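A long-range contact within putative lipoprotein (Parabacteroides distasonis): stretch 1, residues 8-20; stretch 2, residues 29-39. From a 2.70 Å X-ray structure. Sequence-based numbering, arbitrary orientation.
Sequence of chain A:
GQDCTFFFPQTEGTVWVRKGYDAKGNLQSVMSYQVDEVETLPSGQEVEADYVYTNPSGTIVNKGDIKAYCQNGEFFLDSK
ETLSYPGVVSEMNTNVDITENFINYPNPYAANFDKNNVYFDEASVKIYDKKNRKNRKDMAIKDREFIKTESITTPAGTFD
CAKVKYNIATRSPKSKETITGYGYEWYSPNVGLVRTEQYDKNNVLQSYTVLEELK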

# COMPACT_ATOMS: atom_id res chain seq x y z
N PHE A 8 6.74 -3.94 7.31
CA PHE A 8 5.47 -4.66 7.37
C PHE A 8 5.42 -5.49 8.64
O PHE A 8 6.49 -5.92 9.07
CB PHE A 8 5.35 -5.55 6.12
CG PHE A 8 3.96 -6.04 5.77
CD1 PHE A 8 3.02 -5.18 5.22
CD2 PHE A 8 3.62 -7.38 5.93
CE1 PHE A 8 1.75 -5.63 4.89
CE2 PHE A 8 2.35 -7.83 5.58
CZ PHE A 8 1.42 -6.95 5.05
N PRO A 9 4.24 -5.78 9.26
CA PRO A 9 4.23 -6.62 10.47
C PRO A 9 4.84 -7.99 10.17
O PRO A 9 4.66 -8.52 9.08
CB PRO A 9 2.75 -6.71 10.82
CG PRO A 9 2.16 -5.51 10.24
CD PRO A 9 2.87 -5.35 8.93
N GLN A 10 5.63 -8.52 11.11
CA GLN A 10 6.33 -9.78 10.87
C GLN A 10 6.12 -10.79 12.01
O GLN A 10 6.87 -11.77 12.10
CB GLN A 10 7.84 -9.49 10.67
CG GLN A 10 8.47 -8.63 11.78
CD GLN A 10 9.96 -8.42 11.65
OE1 GLN A 10 10.62 -8.85 10.71
NE2 GLN A 10 10.53 -7.76 12.64
N THR A 11 5.10 -10.58 12.87
CA THR A 11 4.79 -11.49 13.97
C THR A 11 3.49 -12.21 13.66
O THR A 11 2.48 -11.56 13.39
CB THR A 11 4.74 -10.75 15.31
OG1 THR A 11 6.01 -10.14 15.53
CG2 THR A 11 4.39 -11.68 16.48
N GLU A 12 3.51 -13.56 13.71
CA GLU A 12 2.37 -14.42 13.41
C GLU A 12 1.20 -14.09 14.36
O GLU A 12 1.40 -13.99 15.57
CB GLU A 12 2.78 -15.90 13.52
CG GLU A 12 1.88 -16.86 12.76
CD GLU A 12 2.37 -18.30 12.67
OE1 GLU A 12 3.49 -18.52 12.15
OE2 GLU A 12 1.60 -19.21 13.06
N GLY A 13 0.03 -13.86 13.78
CA GLY A 13 -1.19 -13.54 14.51
C GLY A 13 -1.45 -12.07 14.78
O GLY A 13 -2.50 -11.72 15.34
N THR A 14 -0.50 -11.19 14.39
CA THR A 14 -0.63 -9.75 14.56
C THR A 14 -1.77 -9.28 13.68
O THR A 14 -1.87 -9.71 12.52
CB THR A 14 0.70 -9.06 14.25
OG1 THR A 14 1.64 -9.45 15.24
CG2 THR A 14 0.59 -7.54 14.22
N VAL A 15 -2.65 -8.46 14.24
CA VAL A 15 -3.79 -7.88 13.53
C VAL A 15 -3.65 -6.36 13.51
O VAL A 15 -3.07 -5.76 14.42
CB VAL A 15 -5.16 -8.32 14.13
CG1 VAL A 15 -5.45 -9.79 13.88
CG2 VAL A 15 -5.27 -7.99 15.61
N TRP A 16 -4.14 -5.73 12.44
CA TRP A 16 -4.14 -4.28 12.33
C TRP A 16 -5.30 -3.83 11.46
O TRP A 16 -5.91 -4.62 10.73
CB TRP A 16 -2.80 -3.70 11.82
CG TRP A 16 -2.33 -4.02 10.44
CD1 TRP A 16 -2.23 -3.15 9.40
CD2 TRP A 16 -1.68 -5.23 10.01
NE1 TRP A 16 -1.64 -3.76 8.32
CE2 TRP A 16 -1.27 -5.03 8.68
CE3 TRP A 16 -1.48 -6.48 10.60
CZ2 TRP A 16 -0.66 -6.04 7.92
CZ3 TRP A 16 -0.89 -7.49 9.84
CH2 TRP A 16 -0.48 -7.26 8.52
N VAL A 17 -5.69 -2.56 11.64
CA VAL A 17 -6.80 -1.92 10.95
C VAL A 17 -6.35 -0.59 10.44
O VAL A 17 -5.84 0.23 11.21
CB VAL A 17 -8.07 -1.76 11.83
CG1 VAL A 17 -9.23 -1.16 11.02
CG2 VAL A 17 -8.49 -3.08 12.45
N ARG A 18 -6.54 -0.38 9.13
CA ARG A 18 -6.34 0.88 8.42
C ARG A 18 -7.70 1.31 7.94
O ARG A 18 -8.45 0.46 7.43
CB ARG A 18 -5.33 0.74 7.26
CG ARG A 18 -3.89 0.71 7.75
CD ARG A 18 -2.86 0.40 6.67
NE ARG A 18 -2.90 1.37 5.57
CZ ARG A 18 -3.16 1.04 4.31
NH1 ARG A 18 -3.37 -0.23 3.99
NH2 ARG A 18 -3.19 1.96 3.37
N LYS A 19 -8.05 2.60 8.10
CA LYS A 19 -9.36 3.06 7.64
C LYS A 19 -9.17 4.10 6.54
O LYS A 19 -8.26 4.93 6.60
CB LYS A 19 -10.21 3.60 8.81
CG LYS A 19 -10.71 2.50 9.74
CD LYS A 19 -11.69 2.99 10.72
CE LYS A 19 -12.18 1.90 11.64
NZ LYS A 19 -13.06 2.45 12.73
N GLY A 20 -10.01 4.00 5.51
CA GLY A 20 -9.98 4.87 4.34
C GLY A 20 -11.05 5.92 4.41
O GLY A 20 -12.22 5.59 4.62
N SER A 29 -13.90 3.09 3.74
CA SER A 29 -13.53 1.69 3.81
C SER A 29 -12.76 1.35 5.08
O SER A 29 -12.00 2.16 5.61
CB SER A 29 -12.69 1.30 2.59
OG SER A 29 -11.49 2.05 2.44
N VAL A 30 -12.94 0.12 5.54
CA VAL A 30 -12.22 -0.47 6.67
C VAL A 30 -11.32 -1.59 6.10
O VAL A 30 -11.80 -2.45 5.35
CB VAL A 30 -13.17 -0.97 7.78
CG1 VAL A 30 -12.39 -1.54 8.96
CG2 VAL A 30 -14.11 0.15 8.23
N MSE A 31 -10.02 -1.54 6.41
CA MSE A 31 -9.07 -2.51 5.89
C MSE A 31 -8.45 -3.27 7.05
O MSE A 31 -7.63 -2.70 7.79
CB MSE A 31 -8.04 -1.82 5.03
CG MSE A 31 -8.68 -1.12 3.84
SE MSE A 31 -7.59 0.11 2.87
CE MSE A 31 -7.48 1.55 4.28
N SER A 32 -8.89 -4.55 7.23
CA SER A 32 -8.44 -5.39 8.32
C SER A 32 -7.45 -6.42 7.82
O SER A 32 -7.69 -7.08 6.82
CB SER A 32 -9.62 -6.07 8.98
OG SER A 32 -10.54 -5.09 9.39
N TYR A 33 -6.32 -6.54 8.53
CA TYR A 33 -5.24 -7.45 8.16
C TYR A 33 -4.83 -8.34 9.29
O TYR A 33 -5.10 -8.03 10.46
CB TYR A 33 -4.00 -6.67 7.72
CG TYR A 33 -4.13 -5.76 6.52
CD1 TYR A 33 -4.71 -4.49 6.64
CD2 TYR A 33 -3.52 -6.08 5.32
CE1 TYR A 33 -4.78 -3.62 5.55
CE2 TYR A 33 -3.58 -5.22 4.22
CZ TYR A 33 -4.20 -3.98 4.35
OH TYR A 33 -4.22 -3.13 3.27
N GLN A 34 -4.13 -9.42 8.95
CA GLN A 34 -3.58 -10.36 9.92
C GLN A 34 -2.41 -11.16 9.33
O GLN A 34 -2.55 -11.74 8.26
CB GLN A 34 -4.64 -11.32 10.43
CG GLN A 34 -4.07 -12.17 11.56
CD GLN A 34 -5.01 -13.22 12.03
OE1 GLN A 34 -5.73 -13.85 11.25
NE2 GLN A 34 -4.94 -13.48 13.32
N VAL A 35 -1.28 -11.23 10.06
CA VAL A 35 -0.12 -12.04 9.66
C VAL A 35 -0.50 -13.52 9.83
O VAL A 35 -0.70 -13.97 10.96
CB VAL A 35 1.16 -11.68 10.44
CG1 VAL A 35 2.31 -12.61 10.06
CG2 VAL A 35 1.55 -10.22 10.24
N ASP A 36 -0.62 -14.24 8.72
CA ASP A 36 -0.99 -15.65 8.73
C ASP A 36 0.25 -16.53 8.90
O ASP A 36 0.25 -17.40 9.77
CB ASP A 36 -1.77 -16.01 7.45
CG ASP A 36 -2.60 -17.29 7.51
OD1 ASP A 36 -2.51 -18.02 8.53
OD2 ASP A 36 -3.34 -17.56 6.54
N GLU A 37 1.32 -16.31 8.10
CA GLU A 37 2.55 -17.10 8.19
C GLU A 37 3.82 -16.23 8.06
O GLU A 37 3.85 -15.29 7.28
CB GLU A 37 2.59 -18.22 7.12
CG GLU A 37 1.65 -19.39 7.36
CD GLU A 37 1.80 -20.18 8.65
OE1 GLU A 37 2.96 -20.39 9.10
OE2 GLU A 37 0.76 -20.62 9.20
N VAL A 38 4.85 -16.58 8.85
CA VAL A 38 6.18 -15.95 8.86
C VAL A 38 7.21 -17.06 8.64
O VAL A 38 7.18 -18.09 9.34
CB VAL A 38 6.46 -15.13 10.15
CG1 VAL A 38 7.79 -14.39 10.05
CG2 VAL A 38 5.35 -14.14 10.44
N GLU A 39 8.12 -16.88 7.66
CA GLU A 39 9.18 -17.86 7.37
C GLU A 39 10.53 -17.16 7.25
O GLU A 39 10.68 -16.20 6.49
CB GLU A 39 8.88 -18.67 6.10
CG GLU A 39 9.78 -19.89 5.95
CD GLU A 39 9.60 -20.80 4.74
OE1 GLU A 39 9.07 -20.33 3.71
OE2 GLU A 39 10.05 -21.96 4.82

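This contact is an antiparallel pairing of two neighboring beta strands, extended at one end by a loop and turn that pack on the second strand. Strand 15-20 runs beside strand 29-39, with their N-to-C directions at 161°. Together the two stretches bury 1029 Å² of surface.

Three residue pairs bond in both directions. Trp 16 N donates to Tyr 33 O at 3.2 Å, and Tyr 33 N returns to Trp 16 O at 2.9 Å. Arg 18 N to Met 31 O is 2.9 Å, and Met 31 N to Arg 18 O is 2.7 Å. Gly 20 N to Ser 29 O is 2.7 Å, and Ser 29 N to Gly 20 O is 3.1 Å. The pairs between them, such as Val 17 with Ser 32, are not hydrogen-bonded. Here CA-H groups approach carbonyls instead, as in Val 17 CA to Met 31 O at 3.4 Å.

The ladder continues into the type II turn from Thr 11 to Thr 14. Val 35 N donates to Thr 14 O at 3.0 Å, and Gly 13 N donates to Val 35 O at 2.9 Å. Thr 14 OG1 donates to Thr 11 O at 2.9 Å, bracing the turn. Gly 13 has phi/psi of 90/-4, where a CB would press on the preceding carbonyl.

Side chains alternate between the two faces. Trp 16, Arg 18, Met 31 and Tyr 33 share one face and are buried. Tyr 33 CB sits over the six-membered ring of Trp 16, 3.3 Å from its centroid, in a CH-pi contact. The Tyr 33 ring lies nearly parallel to the five-membered ring of Trp 16, but the two are slid apart and barely overlap. Met 31, a selenomethionine, places its CE over one face of the Arg 18 guanidinium. Arg 18 NH1 lies 3.1 Å from Tyr 33 OH, but the angle is too poor for a hydrogen bond. Gly 20 leaves room on this face: an ideal CB would clash with Ser 29 OG at 2.5 Å.

Val 17 and Val 30 make an apolar contact on the other face, Val 17 CG1 to Val 30 CG1 at 3.8 Å.

Val 35 points toward the first stretch. Val 35 CG2 packs 3.8 Å from Pro 9 CB and 3.7 Å from Trp 16 CZ3. At the exposed margin, Glu 12 OE1 and Glu 37 OE1 are 3.6 Å apart. These like charges offer no attraction, and Glu 37 is poorly ordered.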